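PDB 4WXA: EKC/KEOPS complex subunit GON7 from Saccharomyces cerevisiae, which takes part in the KEOPS complex that forms threonylcarbamoyl-adenosine at position 37 of tRNAs reading codons that begin with adenine, probably supporting the catalytic subunit Kae1. Local coordinates for residues K2-Q7 against T75-D80; Y8-G13 against T86-L91. All coordinates share one frame; numbering follows the deposited sequence.

Interaction 1. Residues K2-Q7 against T75-D80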
loop_
_atom_site.group_PDB
_atom_site.type_symbol
_atom_site.label_atom_id
_atom_site.label_comp_id
_atom_site.label_asym_id
_atom_site.label_seq_id
_atom_site.Cartn_x
_atom_site.Cartn_y
_atom_site.Cartn_z
ATOM N N LYS D 2 18.483 -5.169 7.653
ATOM C CA LYS D 2 17.528 -5.686 6.639
ATOM C C LYS D 2 16.813 -4.519 5.957
ATOM O O LYS D 2 16.700 -3.460 6.510
ATOM C CB LYS D 2 16.510 -6.639 7.294
ATOM C CG LYS D 2 17.045 -8.039 7.568
ATOM C CD LYS D 2 17.188 -8.832 6.262
ATOM C CE LYS D 2 18.132 -10.015 6.397
ATOM N NZ LYS D 2 17.723 -10.864 7.555
ATOM N N LEU D 3 16.348 -4.709 4.737
ATOM C CA LEU D 3 15.669 -3.649 4.029
ATOM C C LEU D 3 14.167 -3.719 4.267
ATOM O O LEU D 3 13.622 -4.764 4.590
ATOM C CB LEU D 3 15.913 -3.789 2.548
ATOM C CG LEU D 3 17.338 -4.039 2.060
ATOM C CD1 LEU D 3 17.311 -4.584 0.629
ATOM C CD2 LEU D 3 18.108 -2.735 2.136
ATOM N N PRO D 4 13.485 -2.605 4.067
ATOM C CA PRO D 4 12.063 -2.742 4.019
ATOM C C PRO D 4 11.645 -3.575 2.818
ATOM O O PRO D 4 12.276 -3.442 1.816
ATOM C CB PRO D 4 11.583 -1.304 3.871
ATOM C CG PRO D 4 12.701 -0.595 3.228
ATOM C CD PRO D 4 13.943 -1.258 3.719
ATOM N N VAL D 5 10.588 -4.398 2.930
ATOM C CA VAL D 5 10.087 -5.166 1.791
ATOM C C VAL D 5 8.553 -5.157 1.693
ATOM O O VAL D 5 7.851 -4.716 2.596
ATOM C CB VAL D 5 10.533 -6.656 1.852
ATOM C CG1 VAL D 5 12.066 -6.781 1.824
ATOM C CG2 VAL D 5 9.902 -7.336 3.068
ATOM N N ALA D 6 8.061 -5.666 0.573
ATOM C CA ALA D 6 6.659 -5.830 0.386
ATOM C C ALA D 6 6.329 -7.030 -0.472
ATOM O O ALA D 6 7.103 -7.397 -1.347
ATOM C CB ALA D 6 6.117 -4.597 -0.242
ATOM N N GLN D 7 5.181 -7.646 -0.196
ATOM C CA GLN D 7 4.702 -8.755 -0.995
ATOM C C GLN D 7 3.201 -8.460 -1.386
ATOM O O GLN D 7 2.390 -8.040 -0.549
ATOM C CB GLN D 7 4.860 -10.024 -0.174
ATOM C CG GLN D 7 4.291 -11.312 -0.744
ATOM C CD GLN D 7 5.057 -11.828 -1.936
ATOM O OE1 GLN D 7 6.300 -11.760 -1.993
ATOM N NE2 GLN D 7 4.328 -12.356 -2.896
ATOM N N THR D 75 10.721 5.432 0.150
ATOM C CA THR D 75 10.260 6.242 -0.967
ATOM C C THR D 75 10.376 5.464 -2.306
ATOM O O THR D 75 9.506 5.538 -3.152
ATOM C CB THR D 75 11.015 7.580 -1.031
ATOM O OG1 THR D 75 10.620 8.394 0.088
ATOM C CG2 THR D 75 10.678 8.315 -2.343
ATOM N N GLY D 76 11.443 4.698 -2.440
ATOM C CA GLY D 76 11.666 3.852 -3.589
ATOM C C GLY D 76 10.707 2.689 -3.661
ATOM O O GLY D 76 10.286 2.273 -4.750
ATOM N N LEU D 77 10.348 2.155 -2.504
ATOM C CA LEU D 77 9.417 1.032 -2.481
ATOM C C LEU D 77 8.025 1.525 -2.921
ATOM O O LEU D 77 7.309 0.863 -3.635
ATOM C CB LEU D 77 9.390 0.440 -1.064
ATOM C CG LEU D 77 8.959 -0.996 -0.816
ATOM C CD1 LEU D 77 9.818 -1.928 -1.675
ATOM C CD2 LEU D 77 9.092 -1.325 0.675
ATOM N N GLN D 78 7.667 2.698 -2.437
ATOM C CA GLN D 78 6.411 3.345 -2.715
ATOM C C GLN D 78 6.255 3.625 -4.197
ATOM O O GLN D 78 5.155 3.626 -4.713
ATOM C CB GLN D 78 6.379 4.680 -1.968
ATOM C CG GLN D 78 5.121 5.500 -2.122
ATOM C CD GLN D 78 5.188 6.779 -1.325
ATOM O OE1 GLN D 78 6.237 7.389 -1.217
ATOM N NE2 GLN D 78 4.070 7.190 -0.759
ATOM N N ASP D 79 7.357 3.898 -4.868
ATOM C CA ASP D 79 7.303 4.155 -6.282
ATOM C C ASP D 79 7.129 2.834 -7.016
ATOM O O ASP D 79 6.272 2.738 -7.915
ATOM C CB ASP D 79 8.563 4.904 -6.740
ATOM C CG ASP D 79 8.614 6.350 -6.228
ATOM O OD1 ASP D 79 7.601 6.814 -5.657
ATOM O OD2 ASP D 79 9.652 7.028 -6.399
ATOM N N ASP D 80 7.910 1.816 -6.628
ATOM C CA ASP D 80 7.736 0.459 -7.175
ATOM C C ASP D 80 6.252 0.023 -7.092
ATOM O O ASP D 80 5.648 -0.395 -8.073
ATOM C CB ASP D 80 8.593 -0.590 -6.452
ATOM C CG ASP D 80 10.085 -0.396 -6.593
ATOM O OD1 ASP D 80 10.575 0.348 -7.493
ATOM O OD2 ASP D 80 10.777 -1.047 -5.755
#
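Leu77 reaches from the helix to the start of the first strand and meets Pro4, Val5 and Ala6 with one of its two methyl groups. Leu77 CD2 lies 4.0 Å from Pro4 O and equally far from Val5 C, while the ring of Pro4 adds its own apolar surface, with CB 4.1 Å from Leu77 CD2. The branch thus rests largely against backbone, over the peptide units that lead into the strand. Its position follows from the first torsion: CG stands anti to the backbone N (chi1 -157°), which carries the fork away from the helix and toward the strand. Leucine suits this place because it is long enough to bridge a CA separation of 7.6 Å between Val5 and Leu77. On the strand side the residues facing it are small or compact: Pro4 and Ala6 both direct CB toward the helix and are buried, leaving the backbone close enough to be touched. This is the packed side, held by van der Waals contact alone. The other side is looser: Val5 directs CB away from the helix and is partly exposed, packing on Lys16 of the Pcc1 chain. Pro4 is further covered by Leu70, Gln73 and Leu74, one to two turns earlier in helix 66-94, and by Pro18 of Pcc1, whereas Phe18 of strand 14-18 packs on both Ala6 and Leu77. Strand 5-10 pairs on one edge with strand 14-18 and on the other with an antiparallel strand of Pcc1, with helix 66-94 along one face of the joined sheet.

Interaction 2. Residues Y8-G13 against T86-L91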
loop_
_atom_site.group_PDB
_atom_site.type_symbol
_atom_site.label_atom_id
_atom_site.label_comp_id
_atom_site.label_asym_id
_atom_site.label_seq_id
_atom_site.Cartn_x
_atom_site.Cartn_y
_atom_site.Cartn_z
ATOM N N TYR D 8 2.877 -8.677 -2.650
ATOM C CA TYR D 8 1.526 -8.439 -3.197
ATOM C C TYR D 8 0.951 -9.713 -3.721
ATOM O O TYR D 8 1.635 -10.523 -4.298
ATOM C CB TYR D 8 1.581 -7.426 -4.350
ATOM C CG TYR D 8 0.344 -7.342 -5.248
ATOM C CD1 TYR D 8 0.217 -8.156 -6.362
ATOM C CD2 TYR D 8 -0.672 -6.446 -4.983
ATOM C CE1 TYR D 8 -0.901 -8.095 -7.180
ATOM C CE2 TYR D 8 -1.789 -6.375 -5.775
ATOM C CZ TYR D 8 -1.888 -7.201 -6.884
ATOM O OH TYR D 8 -2.974 -7.152 -7.679
ATOM N N SER D 9 -0.337 -9.867 -3.556
ATOM C CA SER D 9 -1.008 -11.075 -3.981
ATOM C C SER D 9 -2.396 -10.721 -4.583
ATOM O O SER D 9 -3.092 -9.919 -4.035
ATOM C CB SER D 9 -1.155 -11.900 -2.718
ATOM O OG SER D 9 -1.771 -13.140 -2.954
ATOM N N ALA D 10 -2.804 -11.338 -5.665
ATOM C CA ALA D 10 -4.106 -11.049 -6.285
ATOM C C ALA D 10 -4.766 -12.312 -6.793
ATOM O O ALA D 10 -4.089 -13.275 -7.100
ATOM C CB ALA D 10 -3.919 -10.080 -7.431
ATOM N N PRO D 11 -6.091 -12.305 -6.915
ATOM C CA PRO D 11 -6.764 -13.571 -7.153
ATOM C C PRO D 11 -6.579 -14.114 -8.548
ATOM O O PRO D 11 -7.050 -15.194 -8.789
ATOM C CB PRO D 11 -8.258 -13.256 -6.895
ATOM C CG PRO D 11 -8.363 -11.789 -6.963
ATOM C CD PRO D 11 -7.033 -11.200 -6.684
ATOM N N ASP D 12 -5.952 -13.384 -9.464
ATOM C CA ASP D 12 -5.628 -13.960 -10.776
ATOM C C ASP D 12 -4.338 -14.806 -10.714
ATOM O O ASP D 12 -3.815 -15.175 -11.719
ATOM C CB ASP D 12 -5.506 -12.880 -11.891
ATOM C CG ASP D 12 -4.408 -11.828 -11.610
ATOM O OD1 ASP D 12 -4.078 -11.613 -10.420
ATOM O OD2 ASP D 12 -3.885 -11.192 -12.562
ATOM N N GLY D 13 -3.808 -15.078 -9.536
ATOM C CA GLY D 13 -2.709 -15.997 -9.415
ATOM C C GLY D 13 -1.372 -15.320 -9.419
ATOM O O GLY D 13 -0.375 -15.971 -9.541
ATOM N N THR D 86 -0.230 0.646 -11.136
ATOM C CA THR D 86 -0.674 1.429 -12.265
ATOM C C THR D 86 -0.643 0.563 -13.532
ATOM O O THR D 86 -1.639 0.475 -14.249
ATOM C CB THR D 86 0.163 2.709 -12.395
ATOM O OG1 THR D 86 -0.028 3.475 -11.208
ATOM C CG2 THR D 86 -0.290 3.547 -13.606
ATOM N N GLY D 87 0.480 -0.115 -13.753
ATOM C CA GLY D 87 0.596 -1.105 -14.816
ATOM C C GLY D 87 -0.496 -2.161 -14.804
ATOM O O GLY D 87 -0.944 -2.596 -15.840
ATOM N N ARG D 88 -0.914 -2.601 -13.631
ATOM C CA ARG D 88 -1.948 -3.604 -13.566
ATOM C C ARG D 88 -3.236 -2.998 -14.031
ATOM O O ARG D 88 -4.020 -3.680 -14.661
ATOM C CB ARG D 88 -2.150 -4.140 -12.157
ATOM C CG ARG D 88 -0.938 -4.880 -11.550
ATOM C CD ARG D 88 -1.057 -6.375 -11.699
ATOM N NE ARG D 88 -2.188 -6.897 -10.958
ATOM C CZ ARG D 88 -2.691 -8.117 -11.123
ATOM N NH1 ARG D 88 -2.196 -8.964 -12.021
ATOM N NH2 ARG D 88 -3.715 -8.501 -10.389
ATOM N N MET D 89 -3.478 -1.733 -13.694
ATOM C CA MET D 89 -4.705 -1.057 -14.137
ATOM C C MET D 89 -4.657 -0.804 -15.667
ATOM O O MET D 89 -5.601 -1.102 -16.370
ATOM C CB MET D 89 -4.910 0.253 -13.400
ATOM C CG MET D 89 -5.552 0.122 -12.027
ATOM S SD MET D 89 -5.346 1.678 -11.121
ATOM C CE MET D 89 -3.660 1.524 -10.575
ATOM N N GLU D 90 -3.538 -0.287 -16.171
ATOM C CA GLU D 90 -3.380 -0.060 -17.587
ATOM C C GLU D 90 -3.652 -1.334 -18.406
ATOM O O GLU D 90 -4.303 -1.259 -19.422
ATOM C CB GLU D 90 -2.015 0.607 -17.916
ATOM C CG GLU D 90 -1.966 2.115 -17.542
ATOM C CD GLU D 90 -0.570 2.755 -17.502
ATOM N N LEU D 91 -3.215 -2.505 -17.975
ATOM C CA LEU D 91 -3.553 -3.737 -18.717
ATOM C C LEU D 91 -5.009 -4.174 -18.575
ATOM O O LEU D 91 -5.538 -4.786 -19.494
ATOM C CB LEU D 91 -2.678 -4.925 -18.295
ATOM C CG LEU D 91 -1.213 -4.917 -18.713
ATOM C CD1 LEU D 91 -0.479 -6.112 -18.105
ATOM C CD2 LEU D 91 -1.066 -4.866 -20.235
#
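A salt bridge between Asp12 and Arg88, backed by Tyr8 and Ala10, ties the end of strand 5-10 and the turn after it to the later part of helix 66-94. Arginine suits the position by its reach, for the nearest CA atoms, those of Ala10 and Arg88, are 10.6 Å apart. Its chain bends at chi2 and chi3 and presents the guanidinium end-on to the carboxylate, one nitrogen to each oxygen. Arg88 NH1 donates to Asp12 OD2 over 2.8 Å, in the guanidinium plane and onto the syn lone pair of OD2. The second bond, from Arg88 NH2 to Asp12 OD1 at 3.1 Å, comes from above the carboxylate plane, since the two flat groups are twisted 50° apart. With chi1 near 60°, Asp12 has CG between its backbone N and carbonyl carbon, and the carboxylate faces the helix. Tyr8 extends from the strand toward the same guanidinium; CE1 lies over one of its faces, the two planes 70° apart, and Arg88 NH2 makes a weak bond to Tyr8 OH at 3.1 Å. The methyl CB of Ala10, 3.4 Å from Arg88 NH2, is small enough to let the group come close to the strand. Asp63 of the Pcc1 chain takes a hydrogen bond with Tyr8 OH and a salt bridge with Arg88 NE, so the guanidinium has two carboxylate partners, one from each chain. Gly13, with positive phi, donates its backbone N to Ala10 O, closing a type I beta turn that links strands 5-10 and 14-18 of a beta hairpin, its Asp12 salt-bridged to the helix at a subunit interface.

How the interactions relate
Both interactions join strand 5-10 to helix 66-94, with centres about 17 Å apart, and the two elements run in the same direction, so early strand residues meet the earlier helix turns and later ones the later turns. Interaction 1 is a buried van der Waals contact, in which close approach lets a leucine reach the strand backbone. Interaction 2 is only partly buried and lies where the backbones stand farther apart; there a long arginine bridges the distance to an exposed acidic residue at the hairpin turn. Pcc1 adjoins both: Leu15 of Pcc1 packs on Leu77, whereas Asp63 of Pcc1 joins the polar group around Arg88.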